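Local coordinates for thymidylate synthase 1 (Bacillus subtilis, PDB 1BKP), which probably catalyses the reductive methylation of dUMP to dTMP with 5,10-methylenetetrahydrofolate as methyl donor and reductant, working as a homodimer, at residues Q125-L129 against R141-M145; L71-W75 against Y195-M201; G171-L175 against Y208-I214. All blocks are in the same frame, centred on the assembly; numbering follows the deposited sequence.

Interaction 1 of 3, residues Q125-L129 against R141-M145; sequences QVDYL and RHITM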
loop_
_atom_site.group_PDB
_atom_site.type_symbol
_atom_site.label_atom_id
_atom_site.label_comp_id
_atom_site.label_asym_id
_atom_site.label_seq_id
_atom_site.Cartn_x
_atom_site.Cartn_y
_atom_site.Cartn_z
ATOM N N GLN A 125 16.399 6.873 4.383
ATOM C CA GLN A 125 15.252 7.025 3.501
ATOM C C GLN A 125 14.754 8.413 3.326
ATOM O O GLN A 125 14.192 8.739 2.305
ATOM C CB GLN A 125 14.089 6.176 4.064
ATOM C CG GLN A 125 14.304 4.631 3.931
ATOM C CD GLN A 125 13.009 3.886 4.301
ATOM O OE1 GLN A 125 11.939 4.144 3.659
ATOM N NE2 GLN A 125 13.047 3.067 5.368
ATOM N N VAL A 126 14.860 9.239 4.355
ATOM C CA VAL A 126 14.309 10.570 4.251
ATOM C C VAL A 126 15.255 11.445 3.362
ATOM O O VAL A 126 14.778 12.115 2.443
ATOM C CB VAL A 126 14.156 11.198 5.643
ATOM C CG1 VAL A 126 13.654 12.641 5.530
ATOM C CG2 VAL A 126 13.216 10.340 6.526
ATOM N N ASP A 127 16.571 11.433 3.621
ATOM C CA ASP A 127 17.470 12.212 2.759
ATOM C C ASP A 127 17.501 11.688 1.338
ATOM O O ASP A 127 17.568 12.487 0.384
ATOM C CB ASP A 127 18.875 12.188 3.346
ATOM C CG ASP A 127 18.979 13.030 4.622
ATOM O OD1 ASP A 127 18.222 14.035 4.764
ATOM O OD2 ASP A 127 19.761 12.604 5.489
ATOM N N TYR A 128 17.287 10.380 1.174
ATOM C CA TYR A 128 17.301 9.848 -0.146
ATOM C C TYR A 128 16.027 10.379 -0.869
ATOM O O TYR A 128 16.063 10.902 -1.999
ATOM C CB TYR A 128 17.253 8.313 -0.105
ATOM C CG TYR A 128 17.365 7.746 -1.501
ATOM C CD1 TYR A 128 18.618 7.624 -2.124
ATOM C CD2 TYR A 128 16.229 7.383 -2.216
ATOM C CE1 TYR A 128 18.732 7.138 -3.399
ATOM C CE2 TYR A 128 16.331 6.891 -3.490
ATOM C CZ TYR A 128 17.578 6.756 -4.055
ATOM O OH TYR A 128 17.616 6.073 -5.239
ATOM N N LEU A 129 14.885 10.326 -0.171
ATOM C CA LEU A 129 13.637 10.831 -0.767
ATOM C C LEU A 129 13.755 12.322 -1.098
ATOM O O LEU A 129 13.378 12.751 -2.216
ATOM C CB LEU A 129 12.474 10.681 0.284
ATOM C CG LEU A 129 11.100 11.361 -0.143
ATOM C CD1 LEU A 129 10.524 10.641 -1.386
ATOM C CD2 LEU A 129 10.040 11.424 1.019
ATOM N N ARG A 141 9.242 5.319 -8.070
ATOM C CA ARG A 141 9.659 4.662 -6.852
ATOM C C ARG A 141 9.939 5.606 -5.680
ATOM O O ARG A 141 10.864 5.340 -4.933
ATOM C CB ARG A 141 10.987 3.902 -7.142
ATOM C CG ARG A 141 10.924 2.906 -8.253
ATOM C CD ARG A 141 12.260 2.737 -8.941
ATOM N NE ARG A 141 13.409 2.818 -8.061
ATOM C CZ ARG A 141 14.545 3.427 -8.384
ATOM N NH1 ARG A 141 14.699 3.980 -9.581
ATOM N NH2 ARG A 141 15.543 3.468 -7.513
ATOM N N HIS A 142 9.189 6.689 -5.523
ATOM C CA HIS A 142 9.436 7.629 -4.406
ATOM C C HIS A 142 8.624 7.023 -3.239
ATOM O O HIS A 142 7.427 7.388 -3.054
ATOM C CB HIS A 142 8.806 8.974 -4.730
ATOM C CG HIS A 142 9.558 9.784 -5.744
ATOM N ND1 HIS A 142 10.948 9.936 -5.697
ATOM C CD2 HIS A 142 9.119 10.587 -6.739
ATOM C CE1 HIS A 142 11.319 10.805 -6.622
ATOM N NE2 HIS A 142 10.227 11.216 -7.265
ATOM N N ILE A 143 9.192 6.006 -2.598
ATOM C CA ILE A 143 8.495 5.286 -1.530
ATOM C C ILE A 143 9.271 5.227 -0.192
ATOM O O ILE A 143 10.504 5.187 -0.244
ATOM C CB ILE A 143 8.325 3.818 -1.988
ATOM C CG1 ILE A 143 7.351 3.706 -3.190
ATOM C CG2 ILE A 143 7.952 2.877 -0.746
ATOM C CD1 ILE A 143 7.351 2.373 -3.813
ATOM N N THR A 144 8.608 5.376 0.971
ATOM C CA THR A 144 9.342 5.160 2.207
ATOM C C THR A 144 8.546 4.004 2.788
ATOM O O THR A 144 7.314 3.911 2.520
ATOM C CB THR A 144 9.298 6.320 3.192
ATOM O OG1 THR A 144 7.945 6.697 3.509
ATOM C CG2 THR A 144 9.983 7.519 2.578
ATOM N N MET A 145 9.210 3.295 3.674
ATOM C CA MET A 145 8.701 2.037 4.226
ATOM C C MET A 145 9.183 1.814 5.595
ATOM O O MET A 145 10.432 1.672 5.796
ATOM C CB MET A 145 9.316 0.882 3.316
ATOM C CG MET A 145 8.856 -0.593 3.641
ATOM S SD MET A 145 7.114 -0.710 3.643
ATOM C CE MET A 145 6.704 -0.273 1.957
HETATM O O HOH W 1 13.562 6.574 0.322
#
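Gln125, at the start of helix 125-135, turns its carboxamide onto the backbone of Met145 and uses both ends of it. The amide N-H of Met145 donates to Gln125 OE1 over 2.9 Å, in the carbonyl plane and on a lone pair, while Gln125 NE2 returns a bond to Met145 O at 3.0 Å. That second bond is the straighter, 164° at the hydrogen, and its acceptor lies in the plane of the carboxamide although the donor is tilted from the Met145 carbonyl plane. Two bonds from one flat group to the N-H and C=O of one residue fix the rotation of the carboxamide; the side chain reaches this far because it runs extended beyond CG (chi2 -171°). Gln125 OE1 also sits 3.1 Å from Thr144 CA. The hydroxyl of Thr144 serves another partner, Thr164 OG1 on the adjoining strand 161-169.

One helical turn further on, Leu129 sends its two methyls to different residues: CD1 meets His142 CB at 4.1 Å, the two side chains crossing at about a right angle, and CD2 approaches Thr144 CG2 at 4.2 Å. At the end nearer solvent, Tyr128 OH comes within 4.0 Å of Arg141 NH2, with ring and guanidinium planes 46° apart, a contact without a hydrogen bond. Tyr128 has its cation-pi partner in Arg116.

The second subunit packs against this contact, Met145 meeting its own counterpart and Arg141 meeting Arg180 of that subunit. The segments 125-129 and 143-145 run antiparallel, their axes 9.0 Å apart, so the helix lies along the outermost strand of the mixed sheet in this chain. Arg141 is predicted to belong to the dUMP site shared between the subunits, as in other thymidylate synthases.

Interaction 2 of 3, residues L71-W75 against Y195-M201; sequences LLWIW and YNVLQRM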
loop_
_atom_site.group_PDB
_atom_site.type_symbol
_atom_site.label_atom_id
_atom_site.label_comp_id
_atom_site.label_asym_id
_atom_site.label_seq_id
_atom_site.Cartn_x
_atom_site.Cartn_y
_atom_site.Cartn_z
ATOM N N LEU A 71 4.949 13.440 14.613
ATOM C CA LEU A 71 5.521 13.458 13.225
ATOM C C LEU A 71 7.000 13.857 13.226
ATOM O O LEU A 71 7.827 13.201 12.612
ATOM C CB LEU A 71 4.711 14.419 12.355
ATOM C CG LEU A 71 5.153 14.409 10.874
ATOM C CD1 LEU A 71 4.629 13.130 10.183
ATOM C CD2 LEU A 71 4.649 15.672 10.210
ATOM N N LEU A 72 7.380 14.920 13.965
ATOM C CA LEU A 72 8.793 15.366 13.974
ATOM C C LEU A 72 9.744 14.347 14.608
ATOM O O LEU A 72 10.847 14.131 14.130
ATOM C CB LEU A 72 8.932 16.715 14.704
ATOM C CG LEU A 72 8.122 17.864 14.049
ATOM C CD1 LEU A 72 8.094 19.153 15.019
ATOM C CD2 LEU A 72 8.831 18.207 12.712
ATOM N N TRP A 73 9.267 13.672 15.643
ATOM C CA TRP A 73 10.044 12.679 16.369
ATOM C C TRP A 73 10.361 11.539 15.341
ATOM O O TRP A 73 11.464 10.986 15.316
ATOM C CB TRP A 73 9.153 12.103 17.499
ATOM C CG TRP A 73 9.729 10.978 18.277
ATOM C CD1 TRP A 73 10.927 10.952 18.908
ATOM C CD2 TRP A 73 9.119 9.696 18.532
ATOM N NE1 TRP A 73 11.121 9.734 19.547
ATOM C CE2 TRP A 73 10.009 8.962 19.350
ATOM C CE3 TRP A 73 7.913 9.113 18.166
ATOM C CZ2 TRP A 73 9.720 7.684 19.797
ATOM C CZ3 TRP A 73 7.620 7.808 18.622
ATOM C CH2 TRP A 73 8.496 7.130 19.410
ATOM N N ILE A 74 9.334 11.044 14.643
ATOM C CA ILE A 74 9.561 9.975 13.663
ATOM C C ILE A 74 10.369 10.393 12.379
ATOM O O ILE A 74 11.392 9.716 11.989
ATOM C CB ILE A 74 8.190 9.397 13.182
ATOM C CG1 ILE A 74 7.374 8.789 14.396
ATOM C CG2 ILE A 74 8.395 8.231 12.120
ATOM C CD1 ILE A 74 5.796 8.679 13.958
ATOM N N TRP A 75 9.925 11.460 11.731
ATOM C CA TRP A 75 10.486 11.866 10.434
ATOM C C TRP A 75 11.659 12.845 10.435
ATOM O O TRP A 75 12.504 12.748 9.552
ATOM C CB TRP A 75 9.392 12.513 9.579
ATOM C CG TRP A 75 8.433 11.475 8.961
ATOM C CD1 TRP A 75 7.399 10.764 9.576
ATOM C CD2 TRP A 75 8.532 10.983 7.621
ATOM N NE1 TRP A 75 6.865 9.861 8.666
ATOM C CE2 TRP A 75 7.526 9.978 7.460
ATOM C CE3 TRP A 75 9.360 11.309 6.535
ATOM C CZ2 TRP A 75 7.333 9.301 6.246
ATOM C CZ3 TRP A 75 9.157 10.620 5.298
ATOM C CH2 TRP A 75 8.158 9.641 5.177
ATOM N N TYR A 195 -0.200 13.308 8.427
ATOM C CA TYR A 195 0.506 13.091 7.149
ATOM C C TYR A 195 0.315 14.213 6.145
ATOM O O TYR A 195 1.199 14.440 5.255
ATOM C CB TYR A 195 0.291 11.639 6.578
ATOM C CG TYR A 195 1.302 10.724 7.200
ATOM C CD1 TYR A 195 1.104 10.189 8.517
ATOM C CD2 TYR A 195 2.509 10.410 6.510
ATOM C CE1 TYR A 195 2.070 9.369 9.123
ATOM C CE2 TYR A 195 3.495 9.618 7.090
ATOM C CZ TYR A 195 3.250 9.098 8.412
ATOM O OH TYR A 195 4.262 8.342 8.964
ATOM N N ASN A 196 -0.809 14.943 6.255
ATOM C CA ASN A 196 -0.974 16.093 5.363
ATOM C C ASN A 196 0.046 17.200 5.776
ATOM O O ASN A 196 0.658 17.916 4.917
ATOM C CB ASN A 196 -2.421 16.623 5.454
ATOM C CG ASN A 196 -2.680 17.684 4.422
ATOM O OD1 ASN A 196 -2.638 18.811 4.761
ATOM N ND2 ASN A 196 -2.790 17.312 3.115
ATOM N N VAL A 197 0.291 17.323 7.082
ATOM C CA VAL A 197 1.318 18.299 7.529
ATOM C C VAL A 197 2.701 17.904 6.914
ATOM O O VAL A 197 3.386 18.726 6.326
ATOM C CB VAL A 197 1.399 18.387 9.099
ATOM C CG1 VAL A 197 2.490 19.415 9.508
ATOM C CG2 VAL A 197 0.063 18.884 9.563
ATOM N N LEU A 198 2.989 16.603 6.861
ATOM C CA LEU A 198 4.251 16.173 6.309
ATOM C C LEU A 198 4.285 16.566 4.787
ATOM O O LEU A 198 5.335 16.960 4.294
ATOM C CB LEU A 198 4.398 14.652 6.407
ATOM C CG LEU A 198 5.723 14.092 5.879
ATOM C CD1 LEU A 198 6.929 14.559 6.797
ATOM C CD2 LEU A 198 5.570 12.517 5.860
ATOM N N GLN A 199 3.160 16.426 4.078
ATOM C CA GLN A 199 3.116 16.793 2.677
ATOM C C GLN A 199 3.504 18.261 2.516
ATOM O O GLN A 199 4.291 18.614 1.572
ATOM C CB GLN A 199 1.733 16.616 2.091
ATOM C CG GLN A 199 1.739 16.738 0.582
ATOM C CD GLN A 199 0.369 16.493 -0.002
ATOM O OE1 GLN A 199 -0.589 16.433 0.741
ATOM N NE2 GLN A 199 0.256 16.396 -1.345
ATOM N N ARG A 200 2.819 19.125 3.286
ATOM C CA ARG A 200 3.091 20.572 3.262
ATOM C C ARG A 200 4.527 20.894 3.618
ATOM O O ARG A 200 5.150 21.757 2.949
ATOM C CB ARG A 200 2.106 21.316 4.179
ATOM C CG ARG A 200 0.609 21.122 3.639
ATOM C CD ARG A 200 -0.456 21.706 4.573
ATOM N NE ARG A 200 -1.750 21.362 4.003
ATOM C CZ ARG A 200 -2.571 22.232 3.439
ATOM N NH1 ARG A 200 -2.309 23.555 3.459
ATOM N NH2 ARG A 200 -3.684 21.783 2.935
ATOM N N MET A 201 5.115 20.221 4.611
ATOM C CA MET A 201 6.526 20.494 4.961
ATOM C C MET A 201 7.483 20.203 3.809
ATOM O O MET A 201 8.365 21.022 3.467
ATOM C CB MET A 201 6.969 19.607 6.105
ATOM C CG MET A 201 6.316 20.113 7.471
ATOM S SD MET A 201 6.576 18.819 8.733
ATOM C CE MET A 201 8.318 18.921 9.124
#
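The indole of Trp75 takes Leu198 on one face and Tyr195 at its edge. Methyl CD2 of Leu198 stands over the centre of the six-membered ring, 3.6 Å from its centroid and only 12° off the normal, a well-formed CH-pi contact. At the rim, Trp75 NE1 donates to Tyr195 OH over 3.0 Å, with an N-H...O angle of 163° and the oxygen close to the indole plane. The tyrosine ring itself is turned steeply, its plane 81° from that of the five-membered ring, and its CE2 touches Trp75 CZ2 at 3.9 Å.

Beside the indole, Leu71 is directed toward helix 188-206. Leu71 CD2 rests 3.9 Å from Leu198 CB and also meets Met201 SD at 4.0 Å. Placing CG of Leu71 opposite the backbone N carries both methyls to Leu198. Leu72 joins from the flank, where its CD2 meets Met201 CE at 3.7 Å. The helix segments cross steeply, and with axes 11.3 Å apart the gap is bridged by these large side chains.

Strand 161-169 packs against the same residues, with Thr164 against both Trp75 and Tyr195, and Trp166 against Leu198. Tyr195 also lies about 5 Å, measured between side chains, from Asn191, predicted to bind dUMP in the site shared between the subunits.

All touching residues are buried, so the indole N-H, which would be costly to leave without an acceptor here, is satisfied by the tyrosine oxygen. One directional bond thus sets the Trp75 edge against Tyr195 inside an otherwise apolar helix-helix interface.

Interaction 3 of 3, residues G171-L175 against Y208-I214; sequences GKLHL and YELGEYI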
loop_
_atom_site.group_PDB
_atom_site.type_symbol
_atom_site.label_atom_id
_atom_site.label_comp_id
_atom_site.label_asym_id
_atom_site.label_seq_id
_atom_site.Cartn_x
_atom_site.Cartn_y
_atom_site.Cartn_z
ATOM N N GLY A 171 4.699 20.208 -11.671
ATOM C CA GLY A 171 5.061 21.090 -10.592
ATOM C C GLY A 171 4.322 20.841 -9.308
ATOM O O GLY A 171 4.508 21.594 -8.372
ATOM N N LYS A 172 3.500 19.795 -9.260
ATOM C CA LYS A 172 2.822 19.505 -7.998
ATOM C C LYS A 172 3.296 18.145 -7.359
ATOM O O LYS A 172 3.550 17.132 -8.072
ATOM C CB LYS A 172 1.325 19.463 -8.228
ATOM C CG LYS A 172 0.769 20.807 -8.706
ATOM C CD LYS A 172 -0.673 20.632 -9.117
ATOM C CE LYS A 172 -1.248 21.881 -9.666
ATOM N NZ LYS A 172 -2.528 21.545 -10.426
ATOM N N LEU A 173 3.387 18.168 -6.025
ATOM C CA LEU A 173 3.772 17.031 -5.217
ATOM C C LEU A 173 2.528 16.337 -4.584
ATOM O O LEU A 173 1.853 16.920 -3.714
ATOM C CB LEU A 173 4.678 17.521 -4.094
ATOM C CG LEU A 173 5.364 16.438 -3.237
ATOM C CD1 LEU A 173 6.194 15.450 -4.075
ATOM C CD2 LEU A 173 6.344 17.116 -2.169
ATOM N N HIS A 174 2.190 15.140 -5.079
ATOM C CA HIS A 174 1.045 14.339 -4.580
ATOM C C HIS A 174 1.608 13.337 -3.567
ATOM O O HIS A 174 2.756 12.823 -3.745
ATOM C CB HIS A 174 0.391 13.608 -5.771
ATOM C CG HIS A 174 0.039 14.515 -6.905
ATOM N ND1 HIS A 174 -1.259 14.938 -7.191
ATOM C CD2 HIS A 174 0.826 15.027 -7.905
ATOM C CE1 HIS A 174 -1.249 15.666 -8.304
ATOM N NE2 HIS A 174 -0.009 15.736 -8.762
ATOM N N LEU A 175 0.787 12.999 -2.535
ATOM C CA LEU A 175 1.257 12.107 -1.500
ATOM C C LEU A 175 0.199 11.039 -1.344
ATOM O O LEU A 175 -1.000 11.371 -1.264
ATOM C CB LEU A 175 1.414 12.826 -0.114
ATOM C CG LEU A 175 1.567 11.898 1.122
ATOM C CD1 LEU A 175 2.845 11.018 0.901
ATOM C CD2 LEU A 175 1.712 12.727 2.412
ATOM N N TYR A 208 7.831 22.513 -4.488
ATOM C CA TYR A 208 6.690 22.196 -5.334
ATOM C C TYR A 208 5.458 22.711 -4.731
ATOM O O TYR A 208 5.442 23.136 -3.559
ATOM C CB TYR A 208 6.514 20.647 -5.486
ATOM C CG TYR A 208 7.636 19.985 -6.194
ATOM C CD1 TYR A 208 7.849 20.227 -7.572
ATOM C CD2 TYR A 208 8.536 19.136 -5.506
ATOM C CE1 TYR A 208 8.931 19.637 -8.254
ATOM C CE2 TYR A 208 9.605 18.566 -6.144
ATOM C CZ TYR A 208 9.797 18.814 -7.529
ATOM O OH TYR A 208 10.844 18.215 -8.217
ATOM N N GLU A 209 4.449 22.823 -5.553
ATOM C CA GLU A 209 3.118 23.211 -5.119
ATOM C C GLU A 209 2.477 21.904 -4.555
ATOM O O GLU A 209 2.944 20.826 -4.881
ATOM C CB GLU A 209 2.283 23.623 -6.330
ATOM C CG GLU A 209 2.521 25.082 -6.741
ATOM C CD GLU A 209 1.279 25.689 -7.406
ATOM O OE1 GLU A 209 0.523 24.958 -8.109
ATOM O OE2 GLU A 209 1.052 26.903 -7.203
ATOM N N LEU A 210 1.275 22.024 -3.967
ATOM C CA LEU A 210 0.618 20.889 -3.363
ATOM C C LEU A 210 -0.301 20.187 -4.315
ATOM O O LEU A 210 -1.181 20.822 -4.958
ATOM C CB LEU A 210 -0.253 21.306 -2.143
ATOM C CG LEU A 210 0.463 21.718 -0.889
ATOM C CD1 LEU A 210 -0.642 22.226 0.054
ATOM C CD2 LEU A 210 1.354 20.583 -0.250
ATOM N N GLY A 211 -0.106 18.867 -4.415
ATOM C CA GLY A 211 -0.977 18.098 -5.254
ATOM C C GLY A 211 -2.019 17.455 -4.374
ATOM O O GLY A 211 -2.430 17.988 -3.325
ATOM N N GLU A 212 -2.506 16.317 -4.839
ATOM C CA GLU A 212 -3.572 15.585 -4.113
ATOM C C GLU A 212 -3.025 14.888 -2.878
ATOM O O GLU A 212 -1.808 14.635 -2.831
ATOM C CB GLU A 212 -4.122 14.534 -5.111
ATOM C CG GLU A 212 -5.359 13.916 -4.633
ATOM C CD GLU A 212 -6.186 13.367 -5.759
ATOM O OE1 GLU A 212 -5.640 13.153 -6.869
ATOM O OE2 GLU A 212 -7.390 13.132 -5.514
ATOM N N TYR A 213 -3.884 14.558 -1.874
ATOM C CA TYR A 213 -3.380 13.838 -0.676
ATOM C C TYR A 213 -4.378 12.654 -0.539
ATOM O O TYR A 213 -5.583 12.892 -0.534
ATOM C CB TYR A 213 -3.490 14.748 0.534
ATOM C CG TYR A 213 -3.310 14.006 1.844
ATOM C CD1 TYR A 213 -2.176 13.249 2.124
ATOM C CD2 TYR A 213 -4.276 14.103 2.824
ATOM C CE1 TYR A 213 -2.031 12.625 3.389
ATOM C CE2 TYR A 213 -4.124 13.502 4.079
ATOM C CZ TYR A 213 -2.974 12.773 4.347
ATOM O OH TYR A 213 -2.763 12.273 5.660
ATOM N N ILE A 214 -3.879 11.426 -0.576
ATOM C CA ILE A 214 -4.681 10.209 -0.551
ATOM C C ILE A 214 -4.269 9.392 0.690
ATOM O O ILE A 214 -3.104 9.098 0.869
ATOM C CB ILE A 214 -4.370 9.451 -1.843
ATOM C CG1 ILE A 214 -4.709 10.354 -3.030
ATOM C CG2 ILE A 214 -5.151 8.186 -1.900
ATOM C CD1 ILE A 214 -3.686 10.306 -4.112
#
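Leu173 and Glu209 are joined in a parallel ladder, where Leu173 N donates to Glu209 O over 2.9 Å and Leu173 O in turn accepts from Gly211 N at 2.8 Å. The latter bond arrives above the carbonyl plane, not on a lone pair. Beyond it the register slips by one residue: Leu175 N binds Glu212 O, and Ile214 N binds Leu175 O, leaving a beta bulge between the Leu173-Leu210 and Leu175-Tyr213 bridges.

At the bulge, His174 lays its imidazole over Gly211. Gly211 CA is 3.9 Å from the ring centroid, in a CH-pi contact 20° off the normal. The ring is brought here by chi1 -52°, which sets CG opposite the carbonyl carbon, and His174 ND1 ends 3.0 Å from Glu212 N. On the helix-facing side, Leu175 and Tyr213 run side by side, CD2 to CE1 3.9 Å, while CB of Leu173 meets CB of Tyr208 at the same distance.

Outside this shell, Gln199 of helix 188-206 donates through NE2 to both Leu173 O and Glu212 O. Arg48 holds the Glu212 carboxylate in a salt bridge, Val192 O receives Tyr213 OH, and Ile43 of the second subunit packs on His174.

Leu173 O therefore has two donors, and Glu212 O also has two, one from the ladder and one from Gln199 in each case. The break in register is thus accompanied by carbonyl groups that remain hydrogen-bonded, and the salt bridge with Arg48 would probably stabilise the negative charge of Glu212.

In the fold
Interaction 3 lies within the mixed sheet, joining the two parallel strands of a beta-alpha-beta unit whose helix, 188-206, supplies one side of interaction 2; interaction 1 reaches the outermost strand of the sheet in this chain, 143-145. The centres are 14 to 16 Å apart. Along the chain, interaction 1 is nested within the loop closed by interaction 2, interactions 2 and 3 alternate, and interaction 1 closes before interaction 3 opens. Trp75 packs on Thr144 and Val126, and Gln199 reaches the bulge, so interaction 2 touches both others. Interactions 1 and 3 do not touch each other, yet both meet the second subunit, whereas interaction 2, which lies between them, does not.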